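Local coordinates for capsular polysaccharide biosynthesis protein (Burkholderia pseudomallei, PDB 4BQN), which binds coenzyme A and probably acts as an acetyltransferase in the biosynthesis of capsular polysaccharide, at residues A[20-25]-A[206-211]; A[26-31]-A[218-223]; A[112-117]-A[277-282]; A[237-242]-A[258-263]. The protein carries 1 engineered substitution. All blocks are in the same frame, centred on the assembly; numbering follows the deposited sequence.

In the fold
Contacts 1 and 4 lie nearest the coenzyme A pocket, while contacts 2 and 3 join more peripheral parts of the fold. Contacts 1 and 2 adjoin, their centres 11 Å apart: helices 15-24 and 27-32 follow each other in the chain, and Leu-23 O lies 3.3 Å from Phe-29 CD2. Across the chain's centre from them lies contact 3, about 34 Å from contact 1 and 45 Å from contact 2, centre to centre. Contact 4 is nested within the loop that contact 3 closes and touches it where Pro-117 meets Leu-263. The side chain of Met-207 in contact 1 comes to about 8 Å from the bound coenzyme A, and that of Thr-237 in contact 4 to about 10 Å.

Contact 1: A[20-25]-A[206-211]; sequences AKMLNS and LMREIA
Two helices, 15-24 and 204-217, cross here in a buried apolar contact near the coenzyme A pocket, and Met-207 on the second helix lies about 8 Å by side chain from Cys-14, the residue that bonds covalently to the coenzyme. The short axes cross at -71° and approach to 9.4 Å; where the backbones come nearest, Leu-23 CA and Ala-211 CA are 5.9 Å apart. The small methyl of Ala-211 suits this place: its CB sits 3.7 Å from Met-22 CG, and it also meets Leu-23. Met-22 carries most of the contact. Its CG stands anti to the backbone N (chi1 -170°), and bends at chi2 and chi3 fold the flexible thioether along the other helix. The methyl CE thereby reaches Met-207 CB at 3.8 Å, while SD lies against the aliphatic CG of Arg-208. Arginine suits this margin because its methylenes can pack while its chain leads the guanidinium away from the first helix. Ala-18 and Leu-19, also on helix 15-24, add further contacts to Met-207. Where helix 15-24 gives way to a turn, Met-22 O accepts from both the backbone N and the hydroxyl of Ser-25, the latter in the carbonyl plane on a lone pair. Leucine's branched end closes the other margin, with Leu-23 CD2 packed 3.6 Å from the carbonyl oxygen of Ala-211.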
loop_
_atom_site.group_PDB
_atom_site.type_symbol
_atom_site.label_atom_id
_atom_site.label_comp_id
_atom_site.label_asym_id
_atom_site.label_seq_id
_atom_site.Cartn_x
_atom_site.Cartn_y
_atom_site.Cartn_z
ATOM N N ALA A 20 -0.855 13.910 -4.176
ATOM C CA ALA A 20 -1.199 15.307 -4.438
ATOM C C ALA A 20 -0.633 16.231 -3.348
ATOM O O ALA A 20 -0.101 17.302 -3.647
ATOM C CB ALA A 20 -2.704 15.468 -4.544
ATOM N N LYS A 21 -0.753 15.814 -2.086
ATOM C CA LYS A 21 -0.234 16.599 -0.971
ATOM C C LYS A 21 1.284 16.775 -1.125
ATOM O O LYS A 21 1.826 17.870 -0.926
ATOM C CB LYS A 21 -0.589 15.920 0.356
ATOM C CG LYS A 21 -0.339 16.755 1.603
ATOM C CD LYS A 21 -1.411 17.817 1.828
ATOM C CE LYS A 21 -2.672 17.239 2.451
ATOM N NZ LYS A 21 -3.706 18.295 2.631
ATOM N N MET A 22 1.969 15.691 -1.480
ATOM C CA MET A 22 3.413 15.752 -1.620
ATOM C C MET A 22 3.811 16.661 -2.781
ATOM O O MET A 22 4.661 17.527 -2.612
ATOM C CB MET A 22 3.976 14.336 -1.794
ATOM C CG MET A 22 5.491 14.244 -1.717
ATOM S SD MET A 22 6.152 14.797 -0.142
ATOM C CE MET A 22 5.820 13.378 0.904
ATOM N N LEU A 23 3.189 16.473 -3.945
ATOM C CA LEU A 23 3.483 17.327 -5.106
ATOM C C LEU A 23 3.247 18.808 -4.829
ATOM O O LEU A 23 4.084 19.653 -5.180
ATOM C CB LEU A 23 2.683 16.891 -6.327
ATOM C CG LEU A 23 3.169 15.581 -6.970
ATOM C CD1 LEU A 23 2.091 15.058 -7.914
ATOM C CD2 LEU A 23 4.507 15.766 -7.695
ATOM N N ASN A 24 2.140 19.120 -4.154
ATOM C CA ASN A 24 1.809 20.508 -3.836
ATOM C C ASN A 24 2.840 21.156 -2.919
ATOM O O ASN A 24 2.943 22.375 -2.878
ATOM C CB ASN A 24 0.427 20.583 -3.187
ATOM C CG ASN A 24 -0.701 20.412 -4.186
ATOM O OD1 ASN A 24 -0.490 20.380 -5.404
ATOM N ND2 ASN A 24 -1.923 20.318 -3.670
ATOM N N SER A 25 3.604 20.340 -2.193
ATOM C CA SER A 25 4.639 20.851 -1.287
ATOM C C SER A 25 5.960 21.209 -1.980
ATOM O O SER A 25 6.852 21.755 -1.336
ATOM C CB SER A 25 4.889 19.865 -0.132
ATOM O OG SER A 25 5.807 18.844 -0.488
ATOM N N LEU A 206 9.295 7.160 0.628
ATOM C CA LEU A 206 8.775 6.572 -0.602
ATOM C C LEU A 206 7.793 7.508 -1.331
ATOM O O LEU A 206 7.818 7.587 -2.565
ATOM C CB LEU A 206 8.175 5.186 -0.365
ATOM C CG LEU A 206 7.767 4.444 -1.648
ATOM C CD1 LEU A 206 8.941 4.309 -2.613
ATOM C CD2 LEU A 206 7.180 3.093 -1.298
ATOM N N MET A 207 6.948 8.223 -0.581
ATOM C CA MET A 207 6.069 9.203 -1.202
ATOM C C MET A 207 6.866 10.297 -1.908
ATOM O O MET A 207 6.472 10.730 -2.995
ATOM C CB MET A 207 5.120 9.820 -0.163
ATOM C CG MET A 207 4.041 8.859 0.346
ATOM S SD MET A 207 3.054 8.035 -0.922
ATOM C CE MET A 207 2.433 9.448 -1.841
ATOM N N ARG A 208 7.957 10.764 -1.296
ATOM C CA ARG A 208 8.813 11.747 -1.968
ATOM C C ARG A 208 9.374 11.160 -3.254
ATOM O O ARG A 208 9.430 11.838 -4.285
ATOM C CB ARG A 208 9.945 12.212 -1.073
ATOM C CG ARG A 208 9.480 13.082 0.083
ATOM C CD ARG A 208 10.661 13.753 0.756
ATOM N NE ARG A 208 11.614 12.819 1.349
ATOM C CZ ARG A 208 11.581 12.394 2.614
ATOM N NH1 ARG A 208 10.592 12.759 3.434
ATOM N NH2 ARG A 208 12.522 11.566 3.057
ATOM N N GLU A 209 9.814 9.905 -3.198
ATOM C CA GLU A 209 10.432 9.296 -4.371
ATOM C C GLU A 209 9.448 9.197 -5.540
ATOM O O GLU A 209 9.784 9.571 -6.673
ATOM C CB GLU A 209 11.039 7.921 -4.053
ATOM C CG GLU A 209 12.083 7.504 -5.077
ATOM C CD GLU A 209 13.316 8.400 -5.064
ATOM O OE1 GLU A 209 13.702 8.907 -3.983
ATOM O OE2 GLU A 209 13.906 8.619 -6.143
ATOM N N ILE A 210 8.232 8.710 -5.284
ATOM C CA ILE A 210 7.249 8.585 -6.369
ATOM C C ILE A 210 6.827 9.962 -6.893
ATOM O O ILE A 210 6.674 10.140 -8.103
ATOM C CB ILE A 210 6.036 7.686 -5.986
ATOM C CG1 ILE A 210 5.174 7.344 -7.196
ATOM C CG2 ILE A 210 5.185 8.310 -4.903
ATOM C CD1 ILE A 210 5.866 6.454 -8.183
ATOM N N ALA A 211 6.670 10.940 -5.997
ATOM C CA ALA A 211 6.359 12.310 -6.425
ATOM C C ALA A 211 7.481 12.850 -7.331
ATOM O O ALA A 211 7.210 13.499 -8.341
ATOM C CB ALA A 211 6.156 13.212 -5.223
#

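Contact 2: A[26-31]-A[218-223]; sequences CPTFAR and LGYTYS
Tyr-220 OH is the best-held polar atom, gripped by two partners: a hydrogen bond to Asp-32 OD2 and a weak one with Trp-33 NE1, the two residues following 26-31. This anchors the loop that follows helix 204-217 to the short helix 27-32. The loop begins with a Schellman motif, in which Gly-219 takes a positive phi (100°) that glycine tolerates well. Tyr-220 then lays its ring along the short helix, its CG anti to the carbonyl carbon. Thr-28 turns its methyl CG2 to the ring, 3.7 Å from Tyr-220 CE1, so the beta-branched residue offers carbon to the aromatic. Phe-29, with CG anti to the backbone N (chi1 -178°), receives Leu-218 at its ring edge, where CE1 and Leu-218 CD1 are 3.8 Å apart. Its ring also stacks with Trp-33 and meets Tyr-8 edge-to-face. At the helix start, Cys-26 is the N-cap; its SG accepts a weak but nearly straight bond from Phe-29 N. Arg-31 NH2 approaches the edge of the Tyr-220 ring at 4.2 Å from CE1. Tyrosine thus joins two chemistries, with apolar carbons packing between the segments and a phenol hydroxyl fastened beside a carboxylate, which would be expected to disfavour its ionisation.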
loop_
_atom_site.group_PDB
_atom_site.type_symbol
_atom_site.label_atom_id
_atom_site.label_comp_id
_atom_site.label_asym_id
_atom_site.label_seq_id
_atom_site.Cartn_x
_atom_site.Cartn_y
_atom_site.Cartn_z
ATOM N N CYS A 26 6.070 20.926 -3.275
ATOM C CA CYS A 26 7.229 21.320 -4.075
ATOM C C CYS A 26 6.939 22.675 -4.725
ATOM O O CYS A 26 6.016 22.780 -5.541
ATOM C CB CYS A 26 7.501 20.277 -5.155
ATOM S SG CYS A 26 8.801 20.786 -6.309
ATOM N N PRO A 27 7.717 23.719 -4.357
ATOM C CA PRO A 27 7.407 25.071 -4.850
ATOM C C PRO A 27 7.404 25.180 -6.376
ATOM O O PRO A 27 6.586 25.903 -6.940
ATOM C CB PRO A 27 8.506 25.953 -4.229
ATOM C CG PRO A 27 8.935 25.211 -3.015
ATOM C CD PRO A 27 8.802 23.747 -3.350
ATOM N N THR A 28 8.293 24.456 -7.047
ATOM C CA THR A 28 8.365 24.530 -8.508
ATOM C C THR A 28 7.120 23.898 -9.145
ATOM O O THR A 28 6.556 24.445 -10.103
ATOM C CB THR A 28 9.679 23.913 -9.027
ATOM O OG1 THR A 28 10.775 24.645 -8.474
ATOM C CG2 THR A 28 9.769 23.983 -10.538
ATOM N N PHE A 29 6.673 22.770 -8.593
ATOM C CA PHE A 29 5.443 22.146 -9.060
ATOM C C PHE A 29 4.238 23.055 -8.789
ATOM O O PHE A 29 3.404 23.285 -9.673
ATOM C CB PHE A 29 5.229 20.780 -8.392
ATOM C CG PHE A 29 4.002 20.065 -8.874
ATOM C CD1 PHE A 29 4.042 19.233 -9.995
ATOM C CD2 PHE A 29 2.797 20.238 -8.208
ATOM C CE1 PHE A 29 2.901 18.587 -10.434
ATOM C CE2 PHE A 29 1.657 19.600 -8.640
ATOM C CZ PHE A 29 1.701 18.775 -9.754
ATOM N N ALA A 30 4.156 23.576 -7.564
ATOM C CA ALA A 30 3.019 24.404 -7.144
ATOM C C ALA A 30 2.925 25.728 -7.908
ATOM O O ALA A 30 1.847 26.304 -8.021
ATOM C CB ALA A 30 3.051 24.644 -5.642
ATOM N N ARG A 31 4.051 26.191 -8.448
ATOM C CA ARG A 31 4.086 27.380 -9.312
ATOM C C ARG A 31 3.248 27.147 -10.577
ATOM O O ARG A 31 2.611 28.071 -11.091
ATOM C CB ARG A 31 5.545 27.723 -9.673
ATOM C CG ARG A 31 5.744 28.886 -10.636
ATOM C CD ARG A 31 7.158 28.878 -11.213
ATOM N NE ARG A 31 7.373 27.709 -12.065
ATOM C CZ ARG A 31 8.556 27.171 -12.341
ATOM N NH1 ARG A 31 9.673 27.696 -11.842
ATOM N NH2 ARG A 31 8.621 26.099 -13.120
ATOM N N LEU A 218 6.801 14.691 -16.048
ATOM C CA LEU A 218 6.249 15.959 -16.517
ATOM C C LEU A 218 7.274 16.893 -17.164
ATOM O O LEU A 218 6.902 17.933 -17.714
ATOM C CB LEU A 218 5.550 16.669 -15.360
ATOM C CG LEU A 218 4.299 15.961 -14.840
ATOM C CD1 LEU A 218 3.834 16.669 -13.581
ATOM C CD2 LEU A 218 3.196 15.952 -15.893
ATOM N N GLY A 219 8.558 16.528 -17.111
ATOM C CA GLY A 219 9.606 17.316 -17.756
ATOM C C GLY A 219 10.397 18.233 -16.855
ATOM O O GLY A 219 11.223 18.996 -17.344
ATOM N N TYR A 220 10.170 18.170 -15.541
ATOM C CA TYR A 220 11.024 18.905 -14.606
ATOM C C TYR A 220 12.400 18.250 -14.529
ATOM O O TYR A 220 12.524 17.056 -14.789
ATOM C CB TYR A 220 10.392 18.958 -13.207
ATOM C CG TYR A 220 9.116 19.766 -13.167
ATOM C CD1 TYR A 220 9.158 21.158 -13.079
ATOM C CD2 TYR A 220 7.867 19.147 -13.220
ATOM C CE1 TYR A 220 7.997 21.911 -13.068
ATOM C CE2 TYR A 220 6.697 19.893 -13.192
ATOM C CZ TYR A 220 6.771 21.271 -13.118
ATOM O OH TYR A 220 5.612 22.012 -13.093
ATOM N N THR A 221 13.418 19.032 -14.179
ATOM C CA THR A 221 14.786 18.565 -13.941
ATOM C C THR A 221 14.911 18.004 -12.528
ATOM O O THR A 221 14.087 18.310 -11.669
ATOM C CB THR A 221 15.801 19.734 -14.052
ATOM O OG1 THR A 221 15.575 20.675 -12.991
ATOM C CG2 THR A 221 15.685 20.441 -15.389
ATOM N N TYR A 222 15.967 17.240 -12.270
ATOM C CA TYR A 222 16.253 16.754 -10.922
ATOM C C TYR A 222 16.361 17.898 -9.924
ATOM O O TYR A 222 15.849 17.794 -8.802
ATOM C CB TYR A 222 17.522 15.879 -10.926
ATOM C CG TYR A 222 17.261 14.520 -11.527
ATOM C CD1 TYR A 222 17.344 14.308 -12.909
ATOM C CD2 TYR A 222 16.896 13.451 -10.719
ATOM C CE1 TYR A 222 17.073 13.061 -13.458
ATOM C CE2 TYR A 222 16.625 12.209 -11.250
ATOM C CZ TYR A 222 16.711 12.015 -12.611
ATOM O OH TYR A 222 16.433 10.767 -13.101
ATOM N N SER A 223 16.976 19.003 -10.358
ATOM C CA SER A 223 17.197 20.159 -9.492
ATOM C C SER A 223 15.920 20.938 -9.143
ATOM O O SER A 223 15.909 21.702 -8.180
ATOM C CB SER A 223 18.246 21.094 -10.100
ATOM O OG SER A 223 17.830 21.576 -11.365
#

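Contact 3: A[112-117]-A[277-282]; sequences GLPPHP and FEWFER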
loop_
_atom_site.group_PDB
_atom_site.type_symbol
_atom_site.label_atom_id
_atom_site.label_comp_id
_atom_site.label_asym_id
_atom_site.label_seq_id
_atom_site.Cartn_x
_atom_site.Cartn_y
_atom_site.Cartn_z
ATOM N N GLY A 112 -13.491 -11.807 2.645
ATOM C CA GLY A 112 -14.594 -12.690 3.046
ATOM C C GLY A 112 -14.921 -12.685 4.527
ATOM O O GLY A 112 -15.726 -13.498 4.988
ATOM N N LEU A 113 -14.272 -11.787 5.263
ATOM C CA LEU A 113 -14.434 -11.600 6.702
ATOM C C LEU A 113 -14.825 -10.162 6.925
ATOM O O LEU A 113 -14.621 -9.324 6.046
ATOM C CB LEU A 113 -13.115 -11.897 7.434
ATOM C CG LEU A 113 -12.588 -13.333 7.360
ATOM C CD1 LEU A 113 -11.157 -13.406 7.850
ATOM C CD2 LEU A 113 -13.476 -14.288 8.150
ATOM N N PRO A 114 -15.400 -9.859 8.093
ATOM C CA PRO A 114 -15.812 -8.474 8.322
ATOM C C PRO A 114 -14.624 -7.525 8.209
ATOM O O PRO A 114 -13.490 -7.906 8.537
ATOM C CB PRO A 114 -16.317 -8.489 9.767
ATOM C CG PRO A 114 -16.672 -9.911 10.040
ATOM C CD PRO A 114 -15.717 -10.736 9.236
ATOM N N PRO A 115 -14.870 -6.292 7.756
ATOM C CA PRO A 115 -13.784 -5.318 7.742
ATOM C C PRO A 115 -13.226 -5.139 9.151
ATOM O O PRO A 115 -13.972 -5.135 10.134
ATOM C CB PRO A 115 -14.466 -4.028 7.267
ATOM C CG PRO A 115 -15.693 -4.490 6.557
ATOM C CD PRO A 115 -16.139 -5.716 7.290
ATOM N N HIS A 116 -11.914 -5.018 9.252
ATOM C CA HIS A 116 -11.284 -4.798 10.542
ATOM C C HIS A 116 -11.161 -3.294 10.746
ATOM O O HIS A 116 -10.770 -2.584 9.809
ATOM C CB HIS A 116 -9.905 -5.472 10.586
ATOM C CG HIS A 116 -9.301 -5.494 11.952
ATOM N ND1 HIS A 116 -8.781 -4.368 12.555
ATOM C CD2 HIS A 116 -9.182 -6.499 12.851
ATOM C CE1 HIS A 116 -8.355 -4.684 13.767
ATOM N NE2 HIS A 116 -8.589 -5.970 13.970
ATOM N N PRO A 117 -11.482 -2.796 11.959
ATOM C CA PRO A 117 -11.475 -1.333 12.145
ATOM C C PRO A 117 -10.121 -0.689 11.854
ATOM O O PRO A 117 -10.053 0.498 11.555
ATOM C CB PRO A 117 -11.870 -1.141 13.619
ATOM C CG PRO A 117 -11.902 -2.498 14.232
ATOM C CD PRO A 117 -12.006 -3.511 13.136
ATOM N N PHE A 277 -6.010 -12.892 17.548
ATOM C CA PHE A 277 -6.629 -14.201 17.797
ATOM C C PHE A 277 -8.102 -14.046 18.161
ATOM O O PHE A 277 -8.956 -14.742 17.607
ATOM C CB PHE A 277 -5.888 -14.984 18.888
ATOM C CG PHE A 277 -4.737 -15.796 18.370
ATOM C CD1 PHE A 277 -4.936 -17.110 17.933
ATOM C CD2 PHE A 277 -3.456 -15.246 18.289
ATOM C CE1 PHE A 277 -3.886 -17.867 17.437
ATOM C CE2 PHE A 277 -2.400 -16.006 17.805
ATOM C CZ PHE A 277 -2.620 -17.306 17.362
ATOM N N GLU A 278 -8.395 -13.120 19.071
ATOM C CA GLU A 278 -9.766 -12.914 19.528
ATOM C C GLU A 278 -10.662 -12.478 18.368
ATOM O O GLU A 278 -11.803 -12.923 18.255
ATOM C CB GLU A 278 -9.775 -11.912 20.677
ATOM C CG GLU A 278 -9.113 -12.502 21.918
ATOM C CD GLU A 278 -8.616 -11.494 22.938
ATOM O OE1 GLU A 278 -8.803 -10.275 22.759
ATOM O OE2 GLU A 278 -8.026 -11.942 23.943
ATOM N N TRP A 279 -10.127 -11.641 17.482
ATOM C CA TRP A 279 -10.876 -11.156 16.334
ATOM C C TRP A 279 -11.219 -12.316 15.390
ATOM O O TRP A 279 -12.382 -12.489 15.021
ATOM C CB TRP A 279 -10.089 -10.052 15.619
ATOM C CG TRP A 279 -10.897 -9.350 14.568
ATOM C CD1 TRP A 279 -11.715 -8.266 14.754
ATOM C CD2 TRP A 279 -10.979 -9.679 13.176
ATOM N NE1 TRP A 279 -12.306 -7.905 13.563
ATOM C CE2 TRP A 279 -11.861 -8.746 12.577
ATOM C CE3 TRP A 279 -10.383 -10.662 12.368
ATOM C CZ2 TRP A 279 -12.183 -8.782 11.217
ATOM C CZ3 TRP A 279 -10.704 -10.690 10.994
ATOM C CH2 TRP A 279 -11.601 -9.761 10.446
ATOM N N PHE A 280 -10.229 -13.132 15.027
ATOM C CA PHE A 280 -10.501 -14.263 14.143
ATOM C C PHE A 280 -11.448 -15.292 14.769
ATOM O O PHE A 280 -12.249 -15.899 14.048
ATOM C CB PHE A 280 -9.216 -14.949 13.705
ATOM C CG PHE A 280 -8.433 -14.179 12.673
ATOM C CD1 PHE A 280 -8.930 -14.019 11.376
ATOM C CD2 PHE A 280 -7.189 -13.633 12.992
ATOM C CE1 PHE A 280 -8.201 -13.322 10.420
ATOM C CE2 PHE A 280 -6.454 -12.949 12.036
ATOM C CZ PHE A 280 -6.960 -12.794 10.751
ATOM N N GLU A 281 -11.340 -15.496 16.088
ATOM C CA GLU A 281 -12.173 -16.491 16.757
ATOM C C GLU A 281 -13.661 -16.083 16.757
ATOM O O GLU A 281 -14.528 -16.928 16.945
ATOM C CB GLU A 281 -11.601 -16.825 18.147
ATOM C CG GLU A 281 -10.326 -17.687 18.087
ATOM C CD GLU A 281 -9.437 -17.619 19.335
ATOM O OE1 GLU A 281 -9.909 -17.138 20.390
ATOM O OE2 GLU A 281 -8.254 -18.056 19.266
ATOM N N ARG A 282 -13.950 -14.805 16.490
ATOM C CA ARG A 282 -15.344 -14.338 16.387
ATOM C C ARG A 282 -16.006 -14.696 15.057
ATOM O O ARG A 282 -17.223 -14.724 14.961
ATOM C CB ARG A 282 -15.440 -12.831 16.645
ATOM C CG ARG A 282 -15.055 -12.442 18.064
ATOM C CD ARG A 282 -15.117 -10.938 18.301
ATOM N NE ARG A 282 -14.427 -10.585 19.545
ATOM C CZ ARG A 282 -13.347 -9.808 19.630
ATOM N NH1 ARG A 282 -12.823 -9.246 18.548
ATOM N NH2 ARG A 282 -12.801 -9.570 20.813
HETATM O O HOH W 1 -14.461 -6.210 12.622
#
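The indole of Trp-279 carries His-116 over one face, while Pro-114 O and a water lie at its edge in plane. The imidazole comes edge first: CD2 stands 3.5 Å from Trp-279 NE1, and the planes are inclined at 51° in an edge-to-face pair. His-116 has Pro-117 CD over one face, and its ND1 is hydrogen-bonded to the backbone N of Glu-118, which fixes the ring's rotation. Both His-116 and Trp-279 hold CG anti to the backbone N, a torsion of -170° that sends the indole from the helix toward the loop. At the far rim of the indole, Pro-114 O approaches CZ2 to 3.1 Å, and Leu-113 CB packs against CH2. Leu-113 CD1 also meets the ring edge of Phe-280, 3.9 Å from CE1, while helices 123-130 and 285-296 give Phe-280 further apolar neighbours. The water takes the indole N-H, its oxygen 2.9 Å from Trp-279 NE1, and donates in turn to Pro-115 O. Prolines suit the extended loop because their rings restrict its backbone, holding the carbonyls of Pro-114 and Pro-115 toward the indole edge. This edge-to-face pair, with its water bridge, docks the loop between strands 107-108 and 121-122 onto the C-terminal end of helix 269-281.

Contact 4: A[237-242]-A[258-263]; sequences TKMSLY and NEYQVL
Running nearly antiparallel, with end-to-end directions 156° apart, the segments form a single antiparallel beta bridge in which Lys-238 and Gln-261 are a hydrogen-bonded pair. It fastens the irregular segment 237-242 at Lys-238 to the edge of strand 260-262, which pairs with 265-267 in a two-stranded antiparallel sheet. Lys-238 N donates to Gln-261 O at 2.7 Å from above the carbonyl plane, whereas the return bond from Gln-261 N falls on a lone pair of Lys-238 O. Their long side chains lie alongside each other, both extended beyond CG, and two waters link their polar ends. Gln-261 also reaches Lys-266 through OE1 and Val-236 O through NE2. Tyr-260 receives Ser-240 CB over the centre of one face, a CH-pi contact at 3.8 Å from the centroid, only 8° off the normal. Met-239 bends its flexible chain to set SD at the ring edge, a Met-aromatic contact, and Tyr-272 stacks with the same ring. Small and hydroxylated, Ser-240 fits closely over the aromatic while its OG, anti to the backbone N, donates to Asn-258 O at 2.8 Å. At the opposite end, Thr-237 OG1 accepts a nearly straight bond (172°) from Leu-263 N at 3.1 Å.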
loop_
_atom_site.group_PDB
_atom_site.type_symbol
_atom_site.label_atom_id
_atom_site.label_comp_id
_atom_site.label_asym_id
_atom_site.label_seq_id
_atom_site.Cartn_x
_atom_site.Cartn_y
_atom_site.Cartn_z
ATOM N N THR A 237 -1.102 4.122 10.641
ATOM C CA THR A 237 -0.919 2.785 11.174
ATOM C C THR A 237 0.471 2.276 10.831
ATOM O O THR A 237 0.939 2.406 9.694
ATOM C CB THR A 237 -2.036 1.864 10.665
ATOM O OG1 THR A 237 -3.254 2.271 11.301
ATOM C CG2 THR A 237 -1.772 0.395 10.951
ATOM N N LYS A 238 1.147 1.707 11.824
ATOM C CA LYS A 238 2.537 1.293 11.648
ATOM C C LYS A 238 2.681 -0.132 12.136
ATOM O O LYS A 238 2.619 -0.391 13.346
ATOM C CB LYS A 238 3.488 2.249 12.386
ATOM C CG LYS A 238 3.372 3.708 11.938
ATOM C CD LYS A 238 4.298 4.666 12.674
ATOM C CE LYS A 238 4.125 6.083 12.136
ATOM N NZ LYS A 238 4.905 7.106 12.888
ATOM N N MET A 239 2.806 -1.056 11.189
ATOM C CA MET A 239 2.979 -2.464 11.523
ATOM C C MET A 239 4.372 -2.709 12.083
ATOM O O MET A 239 5.339 -2.078 11.650
ATOM C CB MET A 239 2.721 -3.355 10.314
ATOM C CG MET A 239 1.266 -3.381 9.851
ATOM S SD MET A 239 0.194 -4.209 11.044
ATOM C CE MET A 239 -0.931 -2.910 11.503
ATOM N N SER A 240 4.460 -3.612 13.054
ATOM C CA SER A 240 5.730 -3.956 13.675
ATOM C C SER A 240 6.340 -5.202 13.028
ATOM O O SER A 240 5.640 -6.169 12.759
ATOM C CB SER A 240 5.492 -4.203 15.153
ATOM O OG SER A 240 6.699 -4.549 15.784
ATOM N N LEU A 241 7.648 -5.177 12.783
ATOM C CA LEU A 241 8.331 -6.342 12.230
ATOM C C LEU A 241 8.533 -7.428 13.285
ATOM O O LEU A 241 8.830 -7.125 14.447
ATOM C CB LEU A 241 9.671 -5.942 11.607
ATOM C CG LEU A 241 9.622 -5.196 10.267
ATOM C CD1 LEU A 241 9.193 -3.731 10.397
ATOM C CD2 LEU A 241 10.962 -5.294 9.565
ATOM N N TYR A 242 8.383 -8.682 12.879
ATOM C CA TYR A 242 8.529 -9.793 13.821
ATOM C C TYR A 242 9.979 -9.909 14.331
ATOM O O TYR A 242 10.923 -9.479 13.660
ATOM C CB TYR A 242 8.109 -11.110 13.159
ATOM C CG TYR A 242 6.640 -11.461 13.312
ATOM C CD1 TYR A 242 5.625 -10.561 12.965
ATOM C CD2 TYR A 242 6.270 -12.734 13.754
ATOM C CE1 TYR A 242 4.281 -10.914 13.093
ATOM C CE2 TYR A 242 4.931 -13.096 13.883
ATOM C CZ TYR A 242 3.944 -12.182 13.554
ATOM O OH TYR A 242 2.626 -12.551 13.675
ATOM N N ASN A 258 8.793 -4.300 18.178
ATOM C CA ASN A 258 8.273 -2.982 18.517
ATOM C C ASN A 258 6.757 -2.991 18.806
ATOM O O ASN A 258 6.022 -3.893 18.376
ATOM C CB ASN A 258 8.542 -2.003 17.355
ATOM C CG ASN A 258 10.006 -1.576 17.248
ATOM O OD1 ASN A 258 10.635 -1.730 16.204
ATOM N ND2 ASN A 258 10.528 -0.989 18.315
ATOM N N GLU A 259 6.306 -1.972 19.532
ATOM C CA GLU A 259 4.872 -1.719 19.624
ATOM C C GLU A 259 4.317 -1.436 18.223
ATOM O O GLU A 259 5.040 -1.035 17.313
ATOM C CB GLU A 259 4.572 -0.546 20.566
ATOM C CG GLU A 259 4.983 0.819 20.030
ATOM C CD GLU A 259 5.010 1.921 21.077
ATOM O OE1 GLU A 259 4.528 1.718 22.217
ATOM O OE2 GLU A 259 5.528 3.006 20.744
ATOM N N TYR A 260 3.034 -1.708 18.043
ATOM C CA TYR A 260 2.320 -1.328 16.826
ATOM C C TYR A 260 1.747 0.071 17.026
ATOM O O TYR A 260 1.540 0.515 18.160
ATOM C CB TYR A 260 1.157 -2.279 16.587
ATOM C CG TYR A 260 1.524 -3.658 16.126
ATOM C CD1 TYR A 260 2.051 -4.599 17.019
ATOM C CD2 TYR A 260 1.300 -4.052 14.804
ATOM C CE1 TYR A 260 2.350 -5.888 16.603
ATOM C CE2 TYR A 260 1.605 -5.339 14.374
ATOM C CZ TYR A 260 2.119 -6.254 15.294
ATOM O OH TYR A 260 2.410 -7.531 14.928
ATOM N N GLN A 261 1.494 0.779 15.930
ATOM C CA GLN A 261 0.605 1.936 15.974
ATOM C C GLN A 261 -0.596 1.602 15.105
ATOM O O GLN A 261 -0.449 1.178 13.956
ATOM C CB GLN A 261 1.296 3.201 15.467
ATOM C CG GLN A 261 0.394 4.424 15.416
ATOM C CD GLN A 261 1.160 5.688 15.116
ATOM O OE1 GLN A 261 2.025 6.087 15.888
ATOM N NE2 GLN A 261 0.848 6.328 13.991
ATOM N N VAL A 262 -1.789 1.779 15.660
ATOM C CA VAL A 262 -3.014 1.518 14.924
ATOM C C VAL A 262 -3.947 2.709 15.119
ATOM O O VAL A 262 -4.272 3.079 16.259
ATOM C CB VAL A 262 -3.665 0.173 15.338
ATOM C CG1 VAL A 262 -2.974 -0.996 14.644
ATOM C CG2 VAL A 262 -3.649 -0.007 16.853
ATOM N N LEU A 263 -4.363 3.321 14.014
ATOM C CA LEU A 263 -5.218 4.523 14.061
ATOM C C LEU A 263 -4.637 5.571 15.026
ATOM O O LEU A 263 -5.348 6.132 15.861
ATOM C CB LEU A 263 -6.673 4.160 14.411
ATOM C CG LEU A 263 -7.323 3.064 13.556
ATOM C CD1 LEU A 263 -8.703 2.705 14.089
ATOM C CD2 LEU A 263 -7.373 3.454 12.083
HETATM O O HOH W 2 2.378 8.725 13.369
HETATM O O HOH W 3 5.112 0.038 14.860
HETATM O O HOH W 4 4.472 7.134 15.489
HETATM O O HOH W 5 9.765 -4.871 15.595
#